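PDB 2E7Z: acetylene hydratase Ahy from Pelobacter acetylenicus, which catalyses the hydration of acetylene to acetaldehyde, using a tungsten-bis(molybdopterin guanine dinucleotide) cofactor and a [4Fe-4S] cluster. Local coordinates for residues L394-K402 and N425-Q433; W644-K655 and L693-S701. All blocks are in the same frame, centred on the assembly; numbering follows the deposited sequence.

Contact 1 of 2, residues L394-K402 and N425-Q433. With NA (sodium ion), chain B.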
loop_
_atom_site.group_PDB
_atom_site.type_symbol
_atom_site.label_atom_id
_atom_site.label_comp_id
_atom_site.label_asym_id
_atom_site.label_seq_id
_atom_site.Cartn_x
_atom_site.Cartn_y
_atom_site.Cartn_z
ATOM N N LEU A 394 -14.168 7.322 7.066
ATOM C CA LEU A 394 -14.470 6.210 7.964
ATOM C C LEU A 394 -14.189 6.586 9.428
ATOM O O LEU A 394 -15.046 6.396 10.305
ATOM C CB LEU A 394 -13.673 4.980 7.558
ATOM C CG LEU A 394 -13.885 3.769 8.466
ATOM C CD1 LEU A 394 -15.394 3.311 8.497
ATOM C CD2 LEU A 394 -12.961 2.660 8.018
ATOM N N PHE A 395 -12.982 7.101 9.700
ATOM C CA PHE A 395 -12.654 7.453 11.081
ATOM C C PHE A 395 -13.513 8.604 11.568
ATOM O O PHE A 395 -13.897 8.678 12.712
ATOM C CB PHE A 395 -11.157 7.745 11.249
ATOM C CG PHE A 395 -10.304 6.510 11.171
ATOM C CD1 PHE A 395 -10.387 5.518 12.149
ATOM C CD2 PHE A 395 -9.425 6.336 10.114
ATOM C CE1 PHE A 395 -9.590 4.379 12.063
ATOM C CE2 PHE A 395 -8.628 5.218 9.999
ATOM C CZ PHE A 395 -8.706 4.231 10.980
ATOM N N THR A 396 -13.875 9.505 10.661
ATOM C CA THR A 396 -14.764 10.598 11.057
ATOM C C THR A 396 -16.154 10.092 11.421
ATOM O O THR A 396 -16.745 10.555 12.388
ATOM C CB THR A 396 -14.813 11.667 9.958
ATOM O OG1 THR A 396 -13.511 12.245 9.856
ATOM C CG2 THR A 396 -15.804 12.755 10.280
ATOM N N ALA A 397 -16.652 9.096 10.694
ATOM C CA ALA A 397 -17.970 8.549 11.037
ATOM C C ALA A 397 -17.877 7.816 12.360
ATOM O O ALA A 397 -18.756 7.913 13.205
ATOM C CB ALA A 397 -18.457 7.621 9.938
ATOM N N MET A 398 -16.783 7.087 12.535
ATOM C CA MET A 398 -16.526 6.431 13.828
ATOM C C MET A 398 -16.524 7.425 14.994
ATOM O O MET A 398 -17.168 7.192 16.030
ATOM C CB MET A 398 -15.214 5.650 13.789
ATOM C CG MET A 398 -15.310 4.435 12.876
ATOM S SD MET A 398 -13.672 3.781 12.439
ATOM C CE MET A 398 -13.136 3.109 14.048
ATOM N N ALA A 399 -15.849 8.553 14.796
ATOM C CA ALA A 399 -15.644 9.550 15.843
ATOM C C ALA A 399 -16.868 10.427 16.106
ATOM O O ALA A 399 -17.177 10.755 17.243
ATOM C CB ALA A 399 -14.442 10.448 15.474
ATOM N N THR A 400 -17.549 10.841 15.034
ATOM C CA THR A 400 -18.604 11.871 15.144
ATOM C C THR A 400 -20.015 11.349 14.918
ATOM O O THR A 400 -20.971 12.070 15.168
ATOM C CB THR A 400 -18.412 13.034 14.135
ATOM O OG1 THR A 400 -18.594 12.540 12.804
ATOM C CG2 THR A 400 -17.015 13.674 14.311
ATOM N N GLU A 401 -20.133 10.129 14.403
ATOM C CA GLU A 401 -21.415 9.532 14.026
ATOM C C GLU A 401 -22.015 10.192 12.775
ATOM O O GLU A 401 -23.190 9.973 12.456
ATOM C CB GLU A 401 -22.437 9.512 15.193
ATOM C CG GLU A 401 -21.804 8.932 16.452
ATOM C CD GLU A 401 -22.787 8.311 17.427
ATOM O OE1 GLU A 401 -23.931 8.071 17.023
ATOM O OE2 GLU A 401 -22.371 8.051 18.577
ATOM N N LYS A 402 -21.231 10.992 12.028
ATOM C CA LYS A 402 -21.712 11.641 10.789
ATOM C C LYS A 402 -20.851 11.183 9.626
ATOM O O LYS A 402 -19.621 11.064 9.778
ATOM C CB LYS A 402 -21.652 13.157 10.930
ATOM C CG LYS A 402 -22.634 13.713 11.962
ATOM C CD LYS A 402 -24.073 13.560 11.509
ATOM C CE LYS A 402 -25.026 14.130 12.566
ATOM N NZ LYS A 402 -26.305 13.406 12.559
ATOM N N ASN A 425 -7.548 11.365 15.466
ATOM C CA ASN A 425 -8.923 11.135 15.084
ATOM C C ASN A 425 -9.182 9.630 14.979
ATOM O O ASN A 425 -10.268 9.166 15.283
ATOM C CB ASN A 425 -9.257 11.851 13.770
ATOM C CG ASN A 425 -10.709 11.957 13.554
ATOM O OD1 ASN A 425 -11.457 12.332 14.474
ATOM N ND2 ASN A 425 -11.142 11.640 12.333
ATOM N N ALA A 426 -8.180 8.865 14.553
ATOM C CA ALA A 426 -8.357 7.427 14.514
ATOM C C ALA A 426 -8.571 6.911 15.941
ATOM O O ALA A 426 -9.424 6.060 16.157
ATOM C CB ALA A 426 -7.192 6.737 13.834
ATOM N N LEU A 427 -7.817 7.451 16.907
ATOM C CA LEU A 427 -8.007 7.097 18.312
ATOM C C LEU A 427 -9.434 7.469 18.757
ATOM O O LEU A 427 -10.130 6.659 19.372
ATOM C CB LEU A 427 -6.952 7.763 19.203
ATOM C CG LEU A 427 -7.174 7.484 20.693
ATOM C CD1 LEU A 427 -7.152 5.984 21.043
ATOM C CD2 LEU A 427 -6.104 8.252 21.461
ATOM N N LYS A 428 -9.878 8.691 18.430
ATOM C CA LYS A 428 -11.215 9.113 18.816
ATOM C C LYS A 428 -12.269 8.160 18.207
ATOM O O LYS A 428 -13.234 7.761 18.866
ATOM C CB LYS A 428 -11.491 10.564 18.370
ATOM C CG LYS A 428 -12.889 11.010 18.746
ATOM C CD LYS A 428 -13.169 12.434 18.376
ATOM C CE LYS A 428 -14.634 12.691 18.675
ATOM N NZ LYS A 428 -15.004 14.121 18.564
ATOM N N GLY A 429 -12.066 7.803 16.942
ATOM C CA GLY A 429 -12.976 6.887 16.246
ATOM C C GLY A 429 -13.049 5.543 16.956
ATOM O O GLY A 429 -14.115 5.036 17.256
ATOM N N LEU A 430 -11.879 4.966 17.257
ATOM C CA LEU A 430 -11.821 3.686 17.979
ATOM C C LEU A 430 -12.471 3.786 19.371
ATOM O O LEU A 430 -13.220 2.893 19.776
ATOM C CB LEU A 430 -10.355 3.199 18.076
ATOM C CG LEU A 430 -9.824 2.746 16.701
ATOM C CD1 LEU A 430 -8.282 2.594 16.814
ATOM C CD2 LEU A 430 -10.464 1.433 16.276
ATOM N N MET A 431 -12.233 4.884 20.081
ATOM C CA MET A 431 -12.820 5.063 21.417
ATOM C C MET A 431 -14.352 5.217 21.378
ATOM O O MET A 431 -15.003 5.056 22.407
ATOM C CB MET A 431 -12.171 6.250 22.151
ATOM C CG MET A 431 -10.722 5.993 22.562
ATOM S SD MET A 431 -10.605 4.635 23.744
ATOM C CE MET A 431 -11.526 5.292 25.145
ATOM N N ASN A 432 -14.928 5.493 20.211
ATOM C CA ASN A 432 -16.390 5.611 20.105
ATOM C C ASN A 432 -17.060 4.336 19.590
ATOM O O ASN A 432 -18.257 4.336 19.357
ATOM C CB ASN A 432 -16.737 6.802 19.206
ATOM C CG ASN A 432 -18.163 7.284 19.381
ATOM O OD1 ASN A 432 -18.809 7.694 18.407
ATOM N ND2 ASN A 432 -18.644 7.292 20.584
ATOM N N GLN A 433 -16.289 3.259 19.448
ATOM C CA GLN A 433 -16.819 1.968 18.987
ATOM C C GLN A 433 -17.500 1.191 20.087
ATOM O O GLN A 433 -17.110 1.286 21.240
ATOM C CB GLN A 433 -15.705 1.104 18.363
ATOM C CG GLN A 433 -15.045 1.720 17.133
ATOM C CD GLN A 433 -16.107 2.105 16.113
ATOM O OE1 GLN A 433 -16.628 1.249 15.416
ATOM N NE2 GLN A 433 -16.451 3.393 16.048
HETATM NA NA NA B . -22.582 8.901 20.442
HETATM O O HOH W 1 -21.134 7.477 21.194
HETATM O O HOH W 2 -21.070 10.246 19.986
HETATM O O HOH W 3 -22.763 9.715 22.383
#
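Ala399 and Gly429 lie where two helices come together at a glycine, their CA atoms only 3.8 Å apart. The two helical segments have axes 7.0 Å apart at closest approach and cross at 50°. Strand 408-412, helix 423-431 and strand 435-440 make a beta-alpha-beta crossover, and helix 391-400 precedes it in the chain. Because Gly429 has no side chain, Met398 CB can settle 3.5 Å from Gly429 CA; a CB on that residue would be tight against both Met398 CB and Phe395 O. About a turn earlier, Phe395 turns one ring face to Ala426, whose CB stands 3.9 Å from the Phe395 ring centroid and 14° off its normal, a CH-pi contact. Met398 runs extended at chi2 (164°) and bends at chi3, which brings CE against Leu430 CD2. Gln433 crosses Met398 at about a right angle, its NE2 lying against CB and CG. The Ala399 methyl rests on the extended aliphatic chain of Lys428 and also meets Asn425 OD1.

Farther out, Gln433 NE2 donates to Gly429 O at 3.1 Å from above the carbonyl plane, while Asn432 N reaches that oxygen from the opposite face; Val406 O is a second acceptor for the amide. Phe409 of strand 408-412 touches Met398, Leu430 and Gln433, and Tyr420, a cofactor-binding residue, meets Phe395 edge-to-face. Past the helix end, Glu401 takes a positive phi and its OE2 binds sodium at 2.1 Å, also accepting from Lys407. Asn432 OD1 and Met398 O are neighbouring acceptors with no hydrogen bond between them, whereas Asn432 ND2 donates to water 1 at 2.6 Å, and that water is itself a sodium ligand.

Contact 2 of 2, residues W644-K655 and L693-S701; sequences WIWVETTHGRLK and LHNDAMVLS. With MGD (2-amino-5,6-dimercapto-7-methyl-3,7,8a,9-tetrahydro-8-oxa-1,3,9,10-tetraaza-anthracen-4-one guanosine dinucleotide), chain E.
Thr649, at the turn of the beta-hairpin formed by strands 644-648 and 653-660, and Lys655, early in its second strand, are hydrogen-bonded to segment 693-701 in the molybdopterin dinucleotide-binding domain, which belongs to the double-psi beta-barrel superfamily. Lys655 N points almost straight at Leu693 O, 2.8 Å away. In return His694 ND1 donates to Lys655 O at 2.8 Å, the acceptor lying in the imidazole plane, so this bond helps set the ring's rotation. Thr649 OG1 donates to Val699 O at 2.8 Å; chi1 of 65° places the hydroxyl between backbone N and carbonyl carbon, where it also accepts from His651 N in an ST turn. Replacing Thr649 with valine would probably leave Val699 O and His651 N without this shared partner and set the turn less firmly against segment 693-701.

The apolar contact is Leu654 CD2 with Val699 CG1 at 3.7 Å, the two side chains crossing at about a right angle. Leu654 CD1 lies against the carbonyl oxygens of His694 and Asn695. A weaker CA-H...O contact joins Gly652 CA to Met698 O, and a CB on Gly652 would clash with that oxygen.

Among ring contacts, His651 offers one face to Ser701 CA, 3.9 Å from the His651 centroid, in a CH-pi contact. Asp696 binds the pterin end of MGD: its OD2 accepts from MGD N18 at 2.9 Å and MGD N19 at 3.0 Å, while OD1 accepts from His673 ND1, which would steady the carboxylate.

Around this core, strand 720-726 pairs with strand 644-648, Ile669 and Ile671 of strand 668-671 touch Val647, and Gln423 and Gln424 of helix 423-431 contact Ala697, Met698 and His651.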
loop_
_atom_site.group_PDB
_atom_site.type_symbol
_atom_site.label_atom_id
_atom_site.label_comp_id
_atom_site.label_asym_id
_atom_site.label_seq_id
_atom_site.Cartn_x
_atom_site.Cartn_y
_atom_site.Cartn_z
ATOM N N TRP A 644 17.556 13.774 21.516
ATOM C CA TRP A 644 16.089 13.686 21.320
ATOM C C TRP A 644 15.444 15.030 21.017
ATOM O O TRP A 644 15.753 16.040 21.670
ATOM C CB TRP A 644 15.443 13.046 22.546
ATOM C CG TRP A 644 15.750 11.573 22.653
ATOM C CD1 TRP A 644 16.837 10.997 23.251
ATOM C CD2 TRP A 644 14.974 10.494 22.109
ATOM N NE1 TRP A 644 16.774 9.624 23.125
ATOM C CE2 TRP A 644 15.637 9.291 22.435
ATOM C CE3 TRP A 644 13.772 10.427 21.384
ATOM C CZ2 TRP A 644 15.144 8.033 22.057
ATOM C CZ3 TRP A 644 13.279 9.176 21.012
ATOM C CH2 TRP A 644 13.967 7.998 21.355
ATOM N N ILE A 645 14.535 15.028 20.041
ATOM C CA ILE A 645 13.884 16.245 19.598
ATOM C C ILE A 645 12.385 15.995 19.428
ATOM O O ILE A 645 11.947 14.844 19.326
ATOM C CB ILE A 645 14.468 16.775 18.252
ATOM C CG1 ILE A 645 14.341 15.752 17.119
ATOM C CG2 ILE A 645 15.944 17.165 18.388
ATOM C CD1 ILE A 645 14.511 16.355 15.733
ATOM N N TRP A 646 11.605 17.074 19.391
ATOM C CA TRP A 646 10.260 17.010 18.850
ATOM C C TRP A 646 10.294 17.486 17.402
ATOM O O TRP A 646 10.998 18.439 17.047
ATOM C CB TRP A 646 9.319 17.914 19.646
ATOM C CG TRP A 646 9.063 17.484 21.044
ATOM C CD1 TRP A 646 9.605 18.025 22.191
ATOM C CD2 TRP A 646 8.169 16.447 21.469
ATOM N NE1 TRP A 646 9.107 17.369 23.301
ATOM C CE2 TRP A 646 8.215 16.403 22.882
ATOM C CE3 TRP A 646 7.328 15.552 20.791
ATOM C CZ2 TRP A 646 7.452 15.490 23.627
ATOM C CZ3 TRP A 646 6.557 14.656 21.535
ATOM C CH2 TRP A 646 6.637 14.629 22.941
ATOM N N VAL A 647 9.512 16.833 16.557
ATOM C CA VAL A 647 9.281 17.335 15.215
ATOM C C VAL A 647 7.794 17.644 15.164
ATOM O O VAL A 647 6.967 16.781 15.465
ATOM C CB VAL A 647 9.693 16.320 14.131
ATOM C CG1 VAL A 647 9.389 16.866 12.749
ATOM C CG2 VAL A 647 11.189 15.986 14.282
ATOM N N GLU A 648 7.461 18.875 14.805
ATOM C CA GLU A 648 6.099 19.362 14.950
ATOM C C GLU A 648 5.633 20.027 13.660
ATOM O O GLU A 648 6.341 20.861 13.069
ATOM C CB GLU A 648 6.027 20.356 16.122
ATOM C CG GLU A 648 4.633 20.963 16.333
ATOM C CD GLU A 648 4.490 21.788 17.604
ATOM O OE1 GLU A 648 5.449 21.910 18.393
ATOM O OE2 GLU A 648 3.373 22.314 17.836
ATOM N N THR A 649 4.435 19.664 13.218
ATOM C CA THR A 649 3.748 20.349 12.128
ATOM C C THR A 649 2.602 21.144 12.750
ATOM O O THR A 649 2.366 21.077 13.968
ATOM C CB THR A 649 3.151 19.326 11.162
ATOM O OG1 THR A 649 2.125 18.589 11.854
ATOM C CG2 THR A 649 4.204 18.374 10.617
ATOM N N THR A 650 1.821 21.815 11.909
ATOM C CA THR A 650 0.633 22.490 12.407
ATOM C C THR A 650 -0.394 21.503 12.990
ATOM O O THR A 650 -1.248 21.903 13.787
ATOM C CB THR A 650 -0.035 23.336 11.324
ATOM O OG1 THR A 650 -0.367 22.527 10.183
ATOM C CG2 THR A 650 0.849 24.518 10.913
ATOM N N HIS A 651 -0.298 20.220 12.624
ATOM C CA HIS A 651 -1.261 19.218 13.086
ATOM C C HIS A 651 -0.893 18.583 14.426
ATOM O O HIS A 651 -1.767 18.279 15.213
ATOM C CB HIS A 651 -1.410 18.113 12.055
ATOM C CG HIS A 651 -2.591 17.248 12.321
ATOM N ND1 HIS A 651 -2.503 16.026 12.960
ATOM C CD2 HIS A 651 -3.908 17.483 12.112
ATOM C CE1 HIS A 651 -3.723 15.526 13.096
ATOM N NE2 HIS A 651 -4.588 16.398 12.607
ATOM N N GLY A 652 0.387 18.324 14.668
ATOM C CA GLY A 652 0.778 17.646 15.889
ATOM C C GLY A 652 2.271 17.436 15.903
ATOM O O GLY A 652 2.973 17.971 15.053
ATOM N N ARG A 653 2.759 16.644 16.849
ATOM C CA ARG A 653 4.210 16.438 16.965
ATOM C C ARG A 653 4.530 14.995 17.344
ATOM O O ARG A 653 3.659 14.264 17.813
ATOM C CB ARG A 653 4.833 17.383 18.010
ATOM C CG ARG A 653 4.396 17.102 19.427
ATOM C CD ARG A 653 5.025 18.095 20.377
ATOM N NE ARG A 653 4.771 17.697 21.753
ATOM C CZ ARG A 653 5.214 18.375 22.809
ATOM N NH1 ARG A 653 5.932 19.491 22.617
ATOM N NH2 ARG A 653 4.946 17.948 24.043
ATOM N N LEU A 654 5.766 14.589 17.081
ATOM C CA LEU A 654 6.250 13.303 17.573
ATOM C C LEU A 654 7.679 13.464 18.061
ATOM O O LEU A 654 8.377 14.407 17.661
ATOM C CB LEU A 654 6.206 12.201 16.510
ATOM C CG LEU A 654 7.242 12.165 15.370
ATOM C CD1 LEU A 654 7.002 10.932 14.493
ATOM C CD2 LEU A 654 7.187 13.429 14.510
ATOM N N LYS A 655 8.112 12.522 18.899
ATOM C CA LYS A 655 9.405 12.580 19.572
ATOM C C LYS A 655 10.364 11.625 18.890
ATOM O O LYS A 655 10.034 10.449 18.699
ATOM C CB LYS A 655 9.218 12.173 21.018
ATOM C CG LYS A 655 10.520 12.186 21.835
ATOM C CD LYS A 655 10.307 11.759 23.269
ATOM C CE LYS A 655 11.630 11.741 24.016
ATOM N NZ LYS A 655 11.496 11.315 25.443
ATOM N N LEU A 693 3.344 8.903 20.711
ATOM C CA LEU A 693 4.572 9.694 20.858
ATOM C C LEU A 693 5.496 9.583 19.648
ATOM O O LEU A 693 6.224 10.518 19.344
ATOM C CB LEU A 693 5.335 9.261 22.120
ATOM C CG LEU A 693 4.736 9.707 23.455
ATOM C CD1 LEU A 693 5.551 9.105 24.600
ATOM C CD2 LEU A 693 4.684 11.235 23.565
ATOM N N HIS A 694 5.491 8.445 18.959
ATOM C CA HIS A 694 6.537 8.199 17.959
ATOM C C HIS A 694 6.068 7.888 16.535
ATOM O O HIS A 694 6.944 7.699 15.679
ATOM C CB HIS A 694 7.488 7.078 18.420
ATOM C CG HIS A 694 8.010 7.272 19.797
ATOM N ND1 HIS A 694 8.865 8.303 20.131
ATOM C CD2 HIS A 694 7.819 6.554 20.927
ATOM C CE1 HIS A 694 9.166 8.218 21.415
ATOM N NE2 HIS A 694 8.555 7.160 21.922
ATOM N N ASN A 695 4.749 7.846 16.271
ATOM C CA ASN A 695 4.301 7.512 14.932
ATOM C C ASN A 695 4.069 8.759 14.107
ATOM O O ASN A 695 3.535 9.764 14.618
ATOM C CB ASN A 695 2.999 6.701 14.962
ATOM C CG ASN A 695 2.674 6.112 13.619
ATOM O OD1 ASN A 695 1.547 6.278 13.077
ATOM N ND2 ASN A 695 3.636 5.450 13.047
ATOM N N ASP A 696 4.410 8.676 12.816
ATOM C CA ASP A 696 4.233 9.807 11.900
ATOM C C ASP A 696 2.784 10.300 11.791
ATOM O O ASP A 696 2.547 11.485 11.585
ATOM C CB ASP A 696 4.812 9.525 10.501
ATOM C CG ASP A 696 4.150 8.356 9.789
ATOM O OD1 ASP A 696 3.760 7.379 10.469
ATOM O OD2 ASP A 696 4.031 8.408 8.548
ATOM N N ALA A 697 1.815 9.399 11.935
ATOM C CA ALA A 697 0.416 9.815 11.744
ATOM C C ALA A 697 -0.034 10.836 12.783
ATOM O O ALA A 697 -1.058 11.505 12.597
ATOM C CB ALA A 697 -0.498 8.610 11.702
ATOM N N MET A 698 0.736 10.973 13.877
ATOM C CA MET A 698 0.462 12.032 14.846
ATOM C C MET A 698 0.556 13.446 14.253
ATOM O O MET A 698 0.006 14.387 14.810
ATOM C CB MET A 698 1.400 11.933 16.061
ATOM C CG MET A 698 1.136 10.741 17.007
ATOM S SD MET A 698 -0.543 10.769 17.679
ATOM C CE MET A 698 -0.482 12.299 18.624
ATOM N N VAL A 699 1.301 13.603 13.163
ATOM C CA VAL A 699 1.592 14.941 12.644
ATOM C C VAL A 699 1.032 15.183 11.278
ATOM O O VAL A 699 1.289 16.237 10.695
ATOM C CB VAL A 699 3.138 15.226 12.647
ATOM C CG1 VAL A 699 3.742 14.754 13.943
ATOM C CG2 VAL A 699 3.857 14.588 11.449
ATOM N N LEU A 700 0.224 14.232 10.795
ATOM C CA LEU A 700 -0.306 14.304 9.439
ATOM C C LEU A 700 -1.757 14.705 9.416
ATOM O O LEU A 700 -2.624 13.937 9.830
ATOM C CB LEU A 700 -0.113 12.968 8.703
ATOM C CG LEU A 700 1.344 12.518 8.566
ATOM C CD1 LEU A 700 1.392 11.056 8.094
ATOM C CD2 LEU A 700 2.163 13.430 7.656
ATOM N N SER A 701 -2.022 15.897 8.903
ATOM C CA SER A 701 -3.385 16.358 8.775
ATOM C C SER A 701 -4.159 15.561 7.729
ATOM O O SER A 701 -3.589 15.137 6.730
ATOM C CB SER A 701 -3.371 17.838 8.360
ATOM O OG SER A 701 -4.694 18.297 8.225
HETATM P PB MGD E . 0.927 -1.991 9.744
HETATM O O1B MGD E . 0.110 -0.733 9.899
HETATM O O2B MGD E . 2.263 -2.093 10.383
HETATM O O3B MGD E . 1.168 -2.343 8.198
HETATM O O3A MGD E . 0.089 -1.196 6.241
HETATM P PA MGD E . 0.145 -2.623 6.990
HETATM O O1A MGD E . 0.819 -3.669 6.153
HETATM O O2A MGD E . -1.243 -2.855 7.506
HETATM O "O5'" MGD E . -0.011 -3.188 10.281
HETATM C "C5'" MGD E . 0.285 -4.521 9.900
HETATM C "C4'" MGD E . -0.157 -5.399 11.053
HETATM O "O4'" MGD E . -0.156 -6.754 10.578
HETATM C "C3'" MGD E . 0.824 -5.419 12.221
HETATM O "O3'" MGD E . 0.125 -5.048 13.421
HETATM C "C2'" MGD E . 1.381 -6.857 12.301
HETATM O "O2'" MGD E . 1.653 -7.365 13.622
HETATM C "C1'" MGD E . 0.265 -7.629 11.650
HETATM N N9 MGD E . 0.641 -8.879 10.972
HETATM C C8 MGD E . 1.752 -9.119 10.232
HETATM N N7 MGD E . 1.705 -10.342 9.682
HETATM C C5 MGD E . 0.507 -10.871 10.016
HETATM C C6 MGD E . -0.204 -12.115 9.774
HETATM O O6 MGD E . 0.294 -13.021 9.072
HETATM N N1 MGD E . -1.432 -12.212 10.311
HETATM C C2 MGD E . -1.993 -11.314 11.112
HETATM N N2 MGD E . -3.250 -11.545 11.590
HETATM N N3 MGD E . -1.397 -10.156 11.383
HETATM C C4 MGD E . -0.180 -9.909 10.857
HETATM C C10 MGD E . 1.096 -0.916 5.267
HETATM C C11 MGD E . 0.613 0.281 4.475
HETATM O O11 MGD E . 0.629 1.377 5.388
HETATM C C12 MGD E . 1.533 0.536 3.306
HETATM S S12 MGD E . 1.857 -0.757 2.235
HETATM C C13 MGD E . 2.036 1.760 3.077
HETATM S S13 MGD E . 3.174 2.057 1.846
HETATM C C14 MGD E . 1.661 2.959 3.893
HETATM N N15 MGD E . 2.756 3.417 4.733
HETATM C C16 MGD E . 2.417 4.436 5.574
HETATM C C17 MGD E . 3.341 5.495 6.005
HETATM O O17 MGD E . 4.521 5.515 5.591
HETATM N N18 MGD E . 2.866 6.438 6.844
HETATM C C19 MGD E . 1.589 6.453 7.302
HETATM N N19 MGD E . 1.176 7.421 8.148
HETATM N N20 MGD E . 0.707 5.502 6.968
HETATM C C21 MGD E . 1.053 4.518 6.127
HETATM N N22 MGD E . 0.150 3.599 5.780
HETATM C C23 MGD E . 0.421 2.628 4.741
#

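Both segments of contact 1 precede those of contact 2 in the chain; the first pair belongs to the molybdopterin oxidoreductase part, the second to the dinucleotide-binding domain. Their centres are 20 Å apart and their nearest atoms about 6 Å apart, without touching. Contact 1 packs against strand 408-412 of the mixed sheet that runs from 75-77 to 131-132; contact 2 includes two strands of another mixed sheet. Helix 423-431 bridges them: its later residues form one side of contact 1, while Gln423 and Gln424 at its start meet contact 2. The MGD held by Asp696 is also bonded by Tyr420 O, so contact 2 binds this cofactor directly, while contact 1 lies a shell away, with Phe395 packed on Tyr420.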